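Local coordinates for protein glycerol dehydratase (Clostridium butyricum, PDB 1R9D) that probably dehydrates glycerol by a glycyl-radical mechanism that needs no vitamin B12, at residues A236-K239 / A240-E244; A223-A226 / K227-D231; N243-A246 / K247-K251; Q9-R12 / I13-K17. One frame throughout, in Å; residues are numbered along the deposited sequence.

Interaction 1. Residues A236-K239 / A240-E244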
loop_
_atom_site.group_PDB
_atom_site.type_symbol
_atom_site.label_atom_id
_atom_site.label_comp_id
_atom_site.label_asym_id
_atom_site.label_seq_id
_atom_site.Cartn_x
_atom_site.Cartn_y
_atom_site.Cartn_z
ATOM N N ALA A 236 7.895 -27.031 -49.743
ATOM C CA ALA A 236 7.233 -25.833 -50.238
ATOM C C ALA A 236 5.934 -25.499 -49.507
ATOM O O ALA A 236 5.661 -24.335 -49.222
ATOM C CB ALA A 236 6.965 -25.974 -51.728
ATOM N N LYS A 237 5.130 -26.513 -49.208
ATOM C CA LYS A 237 3.864 -26.279 -48.526
ATOM C C LYS A 237 4.062 -25.704 -47.124
ATOM O O LYS A 237 3.466 -24.685 -46.774
ATOM C CB LYS A 237 3.053 -27.577 -48.446
ATOM C CG LYS A 237 1.666 -27.385 -47.849
ATOM C CD LYS A 237 0.864 -28.675 -47.851
ATOM C CE LYS A 237 -0.525 -28.445 -47.272
ATOM N NZ LYS A 237 -1.368 -29.671 -47.337
ATOM N N ARG A 238 4.899 -26.359 -46.327
ATOM C CA ARG A 238 5.166 -25.910 -44.968
ATOM C C ARG A 238 5.886 -24.563 -44.966
ATOM O O ARG A 238 5.640 -23.717 -44.104
ATOM C CB ARG A 238 5.996 -26.964 -44.221
ATOM C CG ARG A 238 6.269 -26.641 -42.755
ATOM C CD ARG A 238 4.981 -26.302 -42.006
ATOM N NE ARG A 238 5.223 -25.988 -40.599
ATOM C CZ ARG A 238 4.329 -25.405 -39.804
ATOM N NH1 ARG A 238 3.137 -25.071 -40.278
ATOM N NH2 ARG A 238 4.628 -25.160 -38.537
ATOM N N LYS A 239 6.773 -24.362 -45.935
ATOM C CA LYS A 239 7.504 -23.107 -46.030
ATOM C C LYS A 239 6.510 -21.963 -46.213
ATOM O O LYS A 239 6.655 -20.900 -45.608
ATOM C CB LYS A 239 8.485 -23.155 -47.210
ATOM C CG LYS A 239 9.439 -21.980 -47.269
ATOM C CD LYS A 239 10.454 -22.158 -48.393
ATOM C CE LYS A 239 11.486 -21.045 -48.373
ATOM N NZ LYS A 239 12.485 -21.199 -49.463
ATOM N N ALA A 240 5.490 -22.192 -47.037
ATOM C CA ALA A 240 4.470 -21.182 -47.286
ATOM C C ALA A 240 3.651 -20.933 -46.019
ATOM O O ALA A 240 3.236 -19.805 -45.748
ATOM C CB ALA A 240 3.555 -21.627 -48.418
ATOM N N GLU A 241 3.422 -21.993 -45.250
ATOM C CA GLU A 241 2.664 -21.888 -44.003
ATOM C C GLU A 241 3.415 -21.007 -43.008
ATOM O O GLU A 241 2.842 -20.091 -42.422
ATOM C CB GLU A 241 2.446 -23.280 -43.394
ATOM C CG GLU A 241 1.311 -24.076 -44.032
ATOM C CD GLU A 241 1.277 -25.531 -43.586
ATOM O OE1 GLU A 241 1.814 -25.853 -42.504
ATOM O OE2 GLU A 241 0.694 -26.359 -44.320
ATOM N N LEU A 242 4.701 -21.292 -42.822
ATOM C CA LEU A 242 5.528 -20.528 -41.895
ATOM C C LEU A 242 5.639 -19.061 -42.294
ATOM O O LEU A 242 5.721 -18.185 -41.433
ATOM C CB LEU A 242 6.917 -21.157 -41.800
ATOM C CG LEU A 242 6.923 -22.502 -41.073
ATOM C CD1 LEU A 242 8.205 -23.256 -41.365
ATOM C CD2 LEU A 242 6.757 -22.259 -39.582
ATOM N N ASN A 243 5.644 -18.790 -43.597
ATOM C CA ASN A 243 5.721 -17.412 -44.068
ATOM C C ASN A 243 4.407 -16.693 -43.812
ATOM O O ASN A 243 4.383 -15.484 -43.587
ATOM C CB ASN A 243 6.051 -17.354 -45.562
ATOM C CG ASN A 243 7.539 -17.430 -45.829
ATOM O OD1 ASN A 243 8.330 -16.740 -45.182
ATOM N ND2 ASN A 243 7.930 -18.261 -46.788
ATOM N N GLU A 244 3.310 -17.441 -43.854
ATOM C CA GLU A 244 2.004 -16.849 -43.610
ATOM C C GLU A 244 1.867 -16.539 -42.120
ATOM O O GLU A 244 1.245 -15.550 -41.737
ATOM C CB GLU A 244 0.886 -17.793 -44.061
ATOM C CG GLU A 244 -0.510 -17.235 -43.823
ATOM C CD GLU A 244 -0.790 -15.972 -44.622
ATOM O OE1 GLU A 244 0.173 -15.322 -45.087
ATOM O OE2 GLU A 244 -1.980 -15.620 -44.780
#

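Interaction 2. Residues A223-A226 / K227-D231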
loop_
_atom_site.group_PDB
_atom_site.type_symbol
_atom_site.label_atom_id
_atom_site.label_comp_id
_atom_site.label_asym_id
_atom_site.label_seq_id
_atom_site.Cartn_x
_atom_site.Cartn_y
_atom_site.Cartn_z
ATOM N N ALA A 223 7.023 -13.669 -35.018
ATOM C CA ALA A 223 7.005 -13.321 -36.432
ATOM C C ALA A 223 8.400 -13.548 -37.010
ATOM O O ALA A 223 8.550 -14.074 -38.116
ATOM C CB ALA A 223 6.585 -11.867 -36.611
ATOM N N LYS A 224 9.418 -13.159 -36.249
ATOM C CA LYS A 224 10.806 -13.320 -36.667
ATOM C C LYS A 224 11.209 -14.791 -36.632
ATOM O O LYS A 224 11.916 -15.274 -37.518
ATOM C CB LYS A 224 11.735 -12.518 -35.753
ATOM C CG LYS A 224 13.206 -12.686 -36.085
ATOM C CD LYS A 224 14.100 -12.134 -34.992
ATOM C CE LYS A 224 15.561 -12.473 -35.269
ATOM N NZ LYS A 224 16.450 -12.118 -34.128
ATOM N N LYS A 225 10.761 -15.497 -35.598
ATOM C CA LYS A 225 11.062 -16.916 -35.447
ATOM C C LYS A 225 10.514 -17.696 -36.640
ATOM O O LYS A 225 11.183 -18.578 -37.179
ATOM C CB LYS A 225 10.427 -17.447 -34.164
ATOM C CG LYS A 225 10.830 -18.862 -33.796
ATOM C CD LYS A 225 12.227 -18.894 -33.211
ATOM C CE LYS A 225 12.555 -20.260 -32.640
ATOM N NZ LYS A 225 13.862 -20.254 -31.928
ATOM N N ALA A 226 9.292 -17.361 -37.043
ATOM C CA ALA A 226 8.634 -18.022 -38.167
ATOM C C ALA A 226 9.450 -17.931 -39.459
ATOM O O ALA A 226 9.745 -18.952 -40.081
ATOM C CB ALA A 226 7.246 -17.423 -38.382
ATOM N N LYS A 227 9.798 -16.709 -39.863
ATOM C CA LYS A 227 10.590 -16.491 -41.079
ATOM C C LYS A 227 11.895 -17.272 -41.016
ATOM O O LYS A 227 12.325 -17.877 -41.998
ATOM C CB LYS A 227 10.907 -15.004 -41.249
ATOM C CG LYS A 227 9.796 -14.181 -41.877
ATOM C CD LYS A 227 9.611 -14.532 -43.349
ATOM C CE LYS A 227 8.564 -13.637 -44.000
ATOM N NZ LYS A 227 8.329 -13.972 -45.433
ATOM N N GLU A 228 12.522 -17.240 -39.847
ATOM C CA GLU A 228 13.779 -17.929 -39.595
ATOM C C GLU A 228 13.658 -19.429 -39.868
ATOM O O GLU A 228 14.560 -20.044 -40.445
ATOM C CB GLU A 228 14.187 -17.667 -38.143
ATOM C CG GLU A 228 15.336 -18.496 -37.609
ATOM C CD GLU A 228 15.647 -18.158 -36.158
ATOM O OE1 GLU A 228 16.430 -18.895 -35.521
ATOM O OE2 GLU A 228 15.106 -17.146 -35.656
ATOM N N ILE A 229 12.541 -20.016 -39.451
ATOM C CA ILE A 229 12.303 -21.438 -39.662
ATOM C C ILE A 229 11.950 -21.691 -41.127
ATOM O O ILE A 229 12.410 -22.666 -41.725
ATOM C CB ILE A 229 11.148 -21.950 -38.766
ATOM C CG1 ILE A 229 11.551 -21.852 -37.292
ATOM C CG2 ILE A 229 10.812 -23.389 -39.118
ATOM C CD1 ILE A 229 10.451 -22.270 -36.320
ATOM N N ALA A 230 11.143 -20.800 -41.698
ATOM C CA ALA A 230 10.718 -20.915 -43.090
ATOM C C ALA A 230 11.909 -20.945 -44.040
ATOM O O ALA A 230 11.948 -21.744 -44.978
ATOM C CB ALA A 230 9.800 -19.753 -43.452
ATOM N N ASP A 231 12.875 -20.066 -43.796
ATOM C CA ASP A 231 14.066 -19.990 -44.633
ATOM C C ASP A 231 14.903 -21.260 -44.536
ATOM O O ASP A 231 15.795 -21.488 -45.357
ATOM C CB ASP A 231 14.904 -18.772 -44.239
ATOM C CG ASP A 231 14.256 -17.459 -44.650
ATOM O OD1 ASP A 231 14.731 -16.394 -44.201
ATOM O OD2 ASP A 231 13.278 -17.485 -45.430
#

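Interaction 3. Residues N243-A246 / K247-K251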
loop_
_atom_site.group_PDB
_atom_site.type_symbol
_atom_site.label_atom_id
_atom_site.label_comp_id
_atom_site.label_asym_id
_atom_site.label_seq_id
_atom_site.Cartn_x
_atom_site.Cartn_y
_atom_site.Cartn_z
ATOM N N ASN A 243 5.644 -18.790 -43.597
ATOM C CA ASN A 243 5.721 -17.412 -44.068
ATOM C C ASN A 243 4.407 -16.693 -43.812
ATOM O O ASN A 243 4.383 -15.484 -43.587
ATOM C CB ASN A 243 6.051 -17.354 -45.562
ATOM C CG ASN A 243 7.539 -17.430 -45.829
ATOM O OD1 ASN A 243 8.330 -16.740 -45.182
ATOM N ND2 ASN A 243 7.930 -18.261 -46.788
ATOM N N GLU A 244 3.310 -17.441 -43.854
ATOM C CA GLU A 244 2.004 -16.849 -43.610
ATOM C C GLU A 244 1.867 -16.539 -42.120
ATOM O O GLU A 244 1.245 -15.550 -41.737
ATOM C CB GLU A 244 0.886 -17.793 -44.061
ATOM C CG GLU A 244 -0.510 -17.235 -43.823
ATOM C CD GLU A 244 -0.790 -15.972 -44.622
ATOM O OE1 GLU A 244 0.173 -15.322 -45.087
ATOM O OE2 GLU A 244 -1.980 -15.620 -44.780
ATOM N N ILE A 245 2.457 -17.391 -41.288
ATOM C CA ILE A 245 2.427 -17.196 -39.843
ATOM C C ILE A 245 3.212 -15.930 -39.515
ATOM O O ILE A 245 2.771 -15.095 -38.727
ATOM C CB ILE A 245 3.065 -18.402 -39.105
ATOM C CG1 ILE A 245 2.175 -19.637 -39.267
ATOM C CG2 ILE A 245 3.269 -18.076 -37.635
ATOM C CD1 ILE A 245 2.775 -20.903 -38.693
ATOM N N ALA A 246 4.380 -15.786 -40.133
ATOM C CA ALA A 246 5.204 -14.609 -39.901
ATOM C C ALA A 246 4.429 -13.353 -40.279
ATOM O O ALA A 246 4.522 -12.329 -39.601
ATOM C CB ALA A 246 6.488 -14.699 -40.716
ATOM N N LYS A 247 3.659 -13.441 -41.360
ATOM C CA LYS A 247 2.869 -12.310 -41.836
ATOM C C LYS A 247 1.749 -11.945 -40.868
ATOM O O LYS A 247 1.543 -10.772 -40.548
ATOM C CB LYS A 247 2.260 -12.624 -43.204
ATOM C CG LYS A 247 1.362 -11.516 -43.733
ATOM C CD LYS A 247 0.767 -11.857 -45.089
ATOM C CE LYS A 247 -0.102 -10.715 -45.598
ATOM N NZ LYS A 247 -0.622 -10.973 -46.972
ATOM N N ILE A 248 1.021 -12.955 -40.409
ATOM C CA ILE A 248 -0.082 -12.732 -39.485
ATOM C C ILE A 248 0.397 -12.193 -38.144
ATOM O O ILE A 248 -0.191 -11.255 -37.605
ATOM C CB ILE A 248 -0.890 -14.032 -39.273
ATOM C CG1 ILE A 248 -1.595 -14.402 -40.577
ATOM C CG2 ILE A 248 -1.911 -13.845 -38.162
ATOM C CD1 ILE A 248 -2.361 -15.689 -40.514
ATOM N N CYS A 249 1.463 -12.777 -37.606
ATOM C CA CYS A 249 1.998 -12.323 -36.327
ATOM C C CYS A 249 2.466 -10.871 -36.419
ATOM O O CYS A 249 2.287 -10.093 -35.481
ATOM C CB CYS A 249 3.159 -13.217 -35.878
ATOM S SG CYS A 249 2.672 -14.869 -35.313
ATOM N N SER A 250 3.060 -10.502 -37.550
ATOM C CA SER A 250 3.532 -9.134 -37.729
ATOM C C SER A 250 2.388 -8.130 -37.683
ATOM O O SER A 250 2.543 -7.031 -37.150
ATOM C CB SER A 250 4.284 -8.993 -39.056
ATOM O OG SER A 250 5.555 -9.613 -38.974
ATOM N N LYS A 251 1.241 -8.501 -38.240
ATOM C CA LYS A 251 0.094 -7.606 -38.238
ATOM C C LYS A 251 -0.595 -7.517 -36.874
ATOM O O LYS A 251 -0.768 -6.423 -36.334
ATOM C CB LYS A 251 -0.940 -8.035 -39.276
ATOM C CG LYS A 251 -2.175 -7.159 -39.224
ATOM C CD LYS A 251 -3.301 -7.663 -40.095
ATOM C CE LYS A 251 -4.530 -6.782 -39.906
ATOM N NZ LYS A 251 -5.659 -7.191 -40.782
#

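Interaction 4. Residues Q9-R12 / I13-K17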
loop_
_atom_site.group_PDB
_atom_site.type_symbol
_atom_site.label_atom_id
_atom_site.label_comp_id
_atom_site.label_asym_id
_atom_site.label_seq_id
_atom_site.Cartn_x
_atom_site.Cartn_y
_atom_site.Cartn_z
ATOM N N GLN A 9 -10.878 -35.088 -38.774
ATOM C CA GLN A 9 -9.881 -34.027 -38.686
ATOM C C GLN A 9 -8.680 -34.323 -39.581
ATOM O O GLN A 9 -8.431 -35.475 -39.929
ATOM C CB GLN A 9 -9.409 -33.865 -37.235
ATOM C CG GLN A 9 -8.583 -35.025 -36.679
ATOM C CD GLN A 9 -9.403 -36.272 -36.404
ATOM O OE1 GLN A 9 -10.623 -36.272 -36.545
ATOM N NE2 GLN A 9 -8.730 -37.342 -36.001
ATOM N N THR A 10 -7.937 -33.278 -39.943
ATOM C CA THR A 10 -6.760 -33.428 -40.799
ATOM C C THR A 10 -5.631 -34.155 -40.079
ATOM O O THR A 10 -5.583 -34.196 -38.849
ATOM C CB THR A 10 -6.208 -32.059 -41.262
ATOM O OG1 THR A 10 -5.722 -31.330 -40.129
ATOM C CG2 THR A 10 -7.285 -31.249 -41.955
ATOM N N GLU A 11 -4.714 -34.726 -40.854
ATOM C CA GLU A 11 -3.581 -35.437 -40.284
ATOM C C GLU A 11 -2.773 -34.498 -39.389
ATOM O O GLU A 11 -2.174 -34.929 -38.407
ATOM C CB GLU A 11 -2.696 -35.995 -41.405
ATOM C CG GLU A 11 -1.449 -36.716 -40.924
ATOM C CD GLU A 11 -1.728 -37.695 -39.799
ATOM O OE1 GLU A 11 -2.765 -38.391 -39.849
ATOM O OE2 GLU A 11 -0.899 -37.777 -38.865
ATOM N N ARG A 12 -2.769 -33.214 -39.733
ATOM C CA ARG A 12 -2.044 -32.216 -38.950
ATOM C C ARG A 12 -2.515 -32.256 -37.500
ATOM O O ARG A 12 -1.712 -32.238 -36.571
ATOM C CB ARG A 12 -2.284 -30.810 -39.505
ATOM C CG ARG A 12 -1.475 -29.730 -38.786
ATOM C CD ARG A 12 -2.056 -28.342 -39.008
ATOM N NE ARG A 12 -2.148 -27.984 -40.420
ATOM C CZ ARG A 12 -1.105 -27.691 -41.195
ATOM N NH1 ARG A 12 0.124 -27.712 -40.698
ATOM N NH2 ARG A 12 -1.299 -27.366 -42.468
ATOM N N ILE A 13 -3.829 -32.309 -37.314
ATOM C CA ILE A 13 -4.395 -32.345 -35.970
ATOM C C ILE A 13 -3.929 -33.583 -35.210
ATOM O O ILE A 13 -3.616 -33.509 -34.022
ATOM C CB ILE A 13 -5.937 -32.303 -36.025
ATOM C CG1 ILE A 13 -6.384 -31.055 -36.792
ATOM C CG2 ILE A 13 -6.517 -32.301 -34.617
ATOM C CD1 ILE A 13 -5.742 -29.758 -36.300
ATOM N N ASN A 14 -3.865 -34.725 -35.889
ATOM C CA ASN A 14 -3.414 -35.942 -35.226
ATOM C C ASN A 14 -1.961 -35.802 -34.776
ATOM O O ASN A 14 -1.583 -36.283 -33.708
ATOM C CB ASN A 14 -3.555 -37.155 -36.151
ATOM C CG ASN A 14 -4.994 -37.416 -36.551
ATOM O OD1 ASN A 14 -5.910 -37.282 -35.737
ATOM N ND2 ASN A 14 -5.202 -37.800 -37.805
ATOM N N ILE A 15 -1.149 -35.141 -35.595
ATOM C CA ILE A 15 0.258 -34.936 -35.269
ATOM C C ILE A 15 0.421 -33.999 -34.071
ATOM O O ILE A 15 1.209 -34.269 -33.164
ATOM C CB ILE A 15 1.028 -34.352 -36.474
ATOM C CG1 ILE A 15 1.045 -35.372 -37.616
ATOM C CG2 ILE A 15 2.455 -33.992 -36.061
ATOM C CD1 ILE A 15 1.638 -34.846 -38.901
ATOM N N LEU A 16 -0.327 -32.901 -34.072
ATOM C CA LEU A 16 -0.254 -31.935 -32.982
ATOM C C LEU A 16 -0.780 -32.549 -31.686
ATOM O O LEU A 16 -0.216 -32.325 -30.616
ATOM C CB LEU A 16 -1.046 -30.677 -33.342
ATOM C CG LEU A 16 -0.497 -29.892 -34.537
ATOM C CD1 LEU A 16 -1.484 -28.826 -34.954
ATOM C CD2 LEU A 16 0.845 -29.272 -34.172
ATOM N N LYS A 17 -1.850 -33.335 -31.785
ATOM C CA LYS A 17 -2.416 -33.982 -30.602
ATOM C C LYS A 17 -1.404 -34.937 -29.975
ATOM O O LYS A 17 -1.287 -35.023 -28.752
ATOM C CB LYS A 17 -3.685 -34.762 -30.962
ATOM C CG LYS A 17 -4.220 -35.599 -29.804
ATOM C CD LYS A 17 -5.435 -36.427 -30.202
ATOM C CE LYS A 17 -5.934 -37.257 -29.024
ATOM N NZ LYS A 17 -7.045 -38.181 -29.401
HETATM O O HOH W 1 -7.276 -37.793 -39.594
#

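Interaction 1. Residues A236-K239 / A240-E244
Arg238 and Glu241 form an i to i+3 salt bridge on the first turns of helix 236-252, with Arg238 NH1 donating a hydrogen bond to Glu241 OE1 at 2.7 Å. The acceptor lies close to the guanidinium plane and offers its anti lone pair, the one turned away from OE2. The two flat groups stand steeply to each other, their planes 74° apart, and the pairing is single-pronged, through NH1 and OE1. Above one face of the guanidinium, offset toward its rim, sits Leu242 CD2, with 3.7 Å to Arg238 NH2. The arginine is thus approached by a carboxylate at its edge and by a methyl on a face.

The bend at chi2 of Arg238 (52°) folds its chain along the helix, in the direction of the following turn, and CD comes 3.2 Å from Glu241 OE1. On the far oxygen, Glu241 OE2 has Lys237 CG at 3.8 Å; the ammonium is near but not in contact, with 4.9 Å between Lys237 NZ and OE2, so any attraction there is probably modest.

Further out, the salt bridge is held from both ends: Arg238 NH1 also donates to the carbonyl of Glu70, and Glu241 OE2 pairs with Arg12. Beneath the side chains the backbone is regular, Leu242 N to Arg238 O being 2.9 Å with an N-H...O angle of 168°. Asp235, just before the helix, accepts from Arg238 N through OD1. Together these features describe the first turns of a surface α-helix, stitched by an i to i+3 Arg-Glu salt bridge.

Interaction 2. Residues A223-A226 / K227-D231
Lys225 O and Ala226 O accept from Ile229 N and Ala230 N near the C-terminal end of helix 197-230. Ala230 N meets Ala226 O at 2.8 Å, and Ile229 N meets Lys225 O at 3.0 Å. Preceding these, Lys227 N to Ala223 O is weak, stretched to 3.4 Å although the N-H points almost straight at the oxygen (173°).

Van der Waals contact across the segments is slight. Ile229 CG1, set opposite the carbonyl carbon and next to the backbone N (chi1 -65°), drops back over the preceding turn to 3.3 Å from the carbonyl oxygen Lys225 O. The aliphatic contact is a loose one, with Lys225 CG 4.3 Å from Ile229 CD1.

Charge pairing is loose. Lys225 and Glu228 run obliquely past one another, leaving Lys225 NZ 4.6 Å from Glu228 OE1, and Lys224 NZ is 5.4 Å from Glu228 OE2. Such separations suggest a weak electrostatic attraction at most. Lys227 instead bends away and spends its ammonium on Asn243 OD1.

Toward helix 236-252, the next helix in the chain, this turn presents small or aliphatic groups: Ala223 touches Ser250, Lys227 touches Ala246, and Ile229 and Ala230 both touch Leu242. Lys225 and Ile229 also reach Ile66 in a loop.

Interaction 3. Residues N243-A246 / K247-K251
Regular α-helical i to i+4 bonds join Asn243-Ala246 to Lys247-Lys251, the straightest being Cys249 N to Ile245 O at 2.9 Å with an N-H...O angle of 171°. One of these acceptors is used twice. Ala246 O receives both Ser250 N, at 3.1 Å, and Ser250 OG, at 3.0 Å, and the two donors come to it from opposite faces of the carbonyl plane. The hydroxyl reaches back one turn because chi1 of Ser250 is -73°, which places OG beside its own backbone N; the side-chain proton is thereby spent within the helix.

On another side, Glu244 turns at chi2 (63°) and brings OE1 against the aliphatic part of Lys247, with 3.5 Å from OE1 to Lys247 CD. Lys247 is fully extended and carries its ammonium past the carboxylate: Glu244 OE1 and Lys247 NZ remain 4.8 Å apart, so opposite charges are close without direct contact. Lower on the same glutamate, CG lies 4.1 Å from Ile248 CD1.

The buried side is apolar. Ile245 CG2 packs on Cys249 SG at 4.0 Å, linking the gamma methyl of a beta-branched side chain to a thiol on the next turn.

Two neighbouring helices receive part of this surface. Ala246 and Ser250 lie against helix 197-230, where Ala246 touches Ala226. Ile245 and Ile248 both touch Tyr261 of helix 260-277, and Cys249 meets Phe269 there. A loop residue, Val73, touches both Ile245 and Cys249. Helix 236-252 accordingly packs on its predecessor in the chain with one side and on its successor with another.

Interaction 4. Residues Q9-R12 / I13-K17
The side-chain amides of Gln9 and Asn14 meet edge to edge at the N-terminal turn of helix 11-22, their planes nearly perpendicular at 89°. Gln9 NE2 lies on a lone pair of Asn14 OD1, in its carbonyl plane, at 2.8 Å; the N-H points straight at the oxygen (178°). At the other end of the Asn14 amide, ND2 donates to Glu11 OE1 at 3.2 Å. The asparagine keeps this oxygen in its own plane, yet approaches the carboxylate from above its plane.

Thr10 holds the N-cap position of the helix. Its hydroxyl is taken by Glu309, and OG1 also rests 3.4 Å from Ile13 CG1. Glu11 bends at chi2 (47°) and lays OE2 3.3 Å from Ile15 CG1. Arg12 and Leu16 run alongside each other, with 3.9 Å between Arg12 CG and Leu16 CD1; the guanidinium continues outward to a salt bridge with Glu309.

Helix 304-317 covers Ile13 and Leu16, both of which touch Ile316. A water completes the turn, donating to Gln9 O at 2.6 Å and accepting from Asn14 ND2 at 2.7 Å.

From the N terminus, interaction 4 comes first, followed by interaction 2 and then by the overlapping interactions 1 and 3. Each is local, made between successive turns or at a helix start, so none closes a long loop. Nothing nests or crosses, although interactions 1 and 3 share Asn243 and Glu244 on helix 236-252. Interaction 2, at the end of helix 197-230, lies beside both, with the Lys227-Asn243 pair as a polar joint between the two helices. Interaction 4 is joined to interaction 1 by the salt bridge from Arg12 NH2 to Glu241 OE2, 2.9 Å, tying helix 11-22 to this consecutive helix pair. Centres of interactions 2 and 4 are about 22 Å apart.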